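Local structure of adenine phosphoribosyltransferase (Giardia intestinalis, 1L1Q) at residues A[117-122]-A[147-152]. The protein catalyses the salvage of adenine, joining it to the ribose phosphate of phosphoribosyl pyrophosphate to give AMP and pyrophosphate. Numbering follows the deposited sequence.
Sequences HDVVLL and PENIYI
Val120 and Tyr151 are joined by one of three backbone bonds that pair two parallel strands in a staggered ladder. Val120 N gives its hydrogen to Asn149 O at 2.8 Å, and Val120 O receives Tyr151 N at 2.8 Å. Leu122 N then bonds to Tyr151 O over 2.7 Å, the straightest of the three at 167°, and Leu122 O continues the ladder to Asn153. The intervening Leu121 turns its own backbone bonds to Lys56 and Val58 of strand 56-60.

Where the ladder begins, a water bridges the two segments, donating to Asp118 O (2.8 Å) and accepting from Asn149 ND2 (2.9 Å); asparagine suits this place because its amide supplies the N-H that holds the water. Asp118 OD1 accepts from Thr55 OG1 and forms a salt bridge with Lys56 NZ; OD2 accepts from Gly115 N.

Val119 CG1, anti to its own N (chi1 178°), meets Tyr151 CE1 obliquely at 3.7 Å, while Arg173 makes a cation-pi contact with the same ring. On the face shared by Val120, Ile150, Leu122 and Ile152, branched isoleucines suit extended strands, and Leu122 CD1 reaches Ile150 CG2 (4.0 Å) and Ile152 CG1. Helix 131-142 covers this face and links the strands in a beta-alpha-beta crossover, typical of the parallel core of the phosphoribosyltransferase fold.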
loop_
_atom_site.group_PDB
_atom_site.type_symbol
_atom_site.label_atom_id
_atom_site.label_comp_id
_atom_site.label_asym_id
_atom_site.label_seq_id
_atom_site.Cartn_x
_atom_site.Cartn_y
_atom_site.Cartn_z
ATOM N N HIS A 117 24.126 5.358 2.468
ATOM C CA HIS A 117 24.380 4.225 1.575
ATOM C C HIS A 117 23.246 3.900 0.590
ATOM O O HIS A 117 23.453 3.158 -0.372
ATOM C CB HIS A 117 24.662 2.966 2.404
ATOM C CG HIS A 117 25.837 3.100 3.318
ATOM N ND1 HIS A 117 27.124 3.233 2.852
ATOM C CD2 HIS A 117 25.915 3.166 4.668
ATOM C CE1 HIS A 117 27.947 3.384 3.875
ATOM N NE2 HIS A 117 27.239 3.346 4.988
ATOM N N ASP A 118 22.065 4.466 0.810
ATOM C CA ASP A 118 20.910 4.166 -0.037
ATOM C C ASP A 118 20.787 4.837 -1.401
ATOM O O ASP A 118 21.165 5.994 -1.580
ATOM C CB ASP A 118 19.614 4.442 0.746
ATOM C CG ASP A 118 19.399 3.457 1.894
ATOM O OD1 ASP A 118 19.333 2.239 1.623
ATOM O OD2 ASP A 118 19.287 3.893 3.059
ATOM N N VAL A 119 20.267 4.078 -2.363
ATOM C CA VAL A 119 19.978 4.591 -3.700
ATOM C C VAL A 119 18.467 4.374 -3.721
ATOM O O VAL A 119 17.983 3.250 -3.809
ATOM C CB VAL A 119 20.681 3.780 -4.813
ATOM C CG1 VAL A 119 20.298 4.332 -6.174
ATOM C CG2 VAL A 119 22.204 3.866 -4.625
ATOM N N VAL A 120 17.731 5.470 -3.595
ATOM C CA VAL A 120 16.283 5.427 -3.506
ATOM C C VAL A 120 15.461 5.613 -4.766
ATOM O O VAL A 120 15.731 6.493 -5.583
ATOM C CB VAL A 120 15.782 6.496 -2.487
ATOM C CG1 VAL A 120 14.269 6.625 -2.555
ATOM C CG2 VAL A 120 16.228 6.131 -1.089
ATOM N N LEU A 121 14.450 4.762 -4.916
ATOM C CA LEU A 121 13.507 4.904 -6.015
ATOM C C LEU A 121 12.240 5.403 -5.319
ATOM O O LEU A 121 11.596 4.659 -4.588
ATOM C CB LEU A 121 13.205 3.573 -6.705
ATOM C CG LEU A 121 12.057 3.653 -7.724
ATOM C CD1 LEU A 121 12.342 4.792 -8.730
ATOM C CD2 LEU A 121 11.904 2.321 -8.455
ATOM N N LEU A 122 11.917 6.674 -5.503
ATOM C CA LEU A 122 10.704 7.226 -4.916
ATOM C C LEU A 122 9.554 6.852 -5.837
ATOM O O LEU A 122 9.676 6.964 -7.049
ATOM C CB LEU A 122 10.786 8.753 -4.838
ATOM C CG LEU A 122 11.516 9.417 -3.679
ATOM C CD1 LEU A 122 11.582 10.915 -3.928
ATOM C CD2 LEU A 122 10.783 9.125 -2.381
ATOM N N PRO A 147 21.665 13.492 -2.868
ATOM C CA PRO A 147 20.871 13.977 -3.997
ATOM C C PRO A 147 21.035 13.161 -5.275
ATOM O O PRO A 147 20.049 12.823 -5.926
ATOM C CB PRO A 147 21.351 15.423 -4.160
ATOM C CG PRO A 147 21.656 15.820 -2.754
ATOM C CD PRO A 147 22.402 14.602 -2.238
ATOM N N GLU A 148 22.270 12.821 -5.623
ATOM C CA GLU A 148 22.503 12.058 -6.846
ATOM C C GLU A 148 22.050 10.602 -6.740
ATOM O O GLU A 148 22.119 9.865 -7.724
ATOM C CB GLU A 148 23.985 12.089 -7.235
ATOM C CG GLU A 148 24.780 13.224 -6.612
ATOM C CD GLU A 148 25.157 12.942 -5.168
ATOM O OE1 GLU A 148 25.975 12.026 -4.932
ATOM O OE2 GLU A 148 24.634 13.635 -4.272
ATOM N N ASN A 149 21.597 10.187 -5.557
ATOM C CA ASN A 149 21.151 8.804 -5.375
ATOM C C ASN A 149 19.639 8.657 -5.231
ATOM O O ASN A 149 19.147 7.700 -4.625
ATOM C CB ASN A 149 21.851 8.153 -4.170
ATOM C CG ASN A 149 23.324 7.863 -4.432
ATOM O OD1 ASN A 149 23.717 7.554 -5.558
ATOM N ND2 ASN A 149 24.140 7.940 -3.387
ATOM N N ILE A 150 18.904 9.603 -5.809
ATOM C CA ILE A 150 17.451 9.577 -5.759
ATOM C C ILE A 150 16.880 9.537 -7.162
ATOM O O ILE A 150 17.249 10.349 -8.021
ATOM C CB ILE A 150 16.894 10.827 -5.045
ATOM C CG1 ILE A 150 17.429 10.885 -3.610
ATOM C CG2 ILE A 150 15.370 10.802 -5.051
ATOM C CD1 ILE A 150 17.002 12.112 -2.857
ATOM N N TYR A 151 15.982 8.583 -7.388
ATOM C CA TYR A 151 15.313 8.417 -8.673
ATOM C C TYR A 151 13.818 8.478 -8.407
ATOM O O TYR A 151 13.364 8.114 -7.323
ATOM C CB TYR A 151 15.654 7.065 -9.296
ATOM C CG TYR A 151 17.102 6.920 -9.662
ATOM C CD1 TYR A 151 18.075 6.723 -8.682
ATOM C CD2 TYR A 151 17.508 6.996 -10.989
ATOM C CE1 TYR A 151 19.428 6.603 -9.021
ATOM C CE2 TYR A 151 18.857 6.877 -11.338
ATOM C CZ TYR A 151 19.806 6.683 -10.355
ATOM O OH TYR A 151 21.135 6.578 -10.712
ATOM N N ILE A 152 13.048 8.941 -9.385
ATOM C CA ILE A 152 11.616 9.051 -9.188
ATOM C C ILE A 152 10.792 8.327 -10.237
ATOM O O ILE A 152 11.062 8.415 -11.441
ATOM C CB ILE A 152 11.158 10.531 -9.177
ATOM C CG1 ILE A 152 11.813 11.281 -8.016
ATOM C CG2 ILE A 152 9.635 10.606 -9.034
ATOM C CD1 ILE A 152 11.532 12.785 -8.052
HETATM O O HOH W 1 22.884 8.108 -0.770
#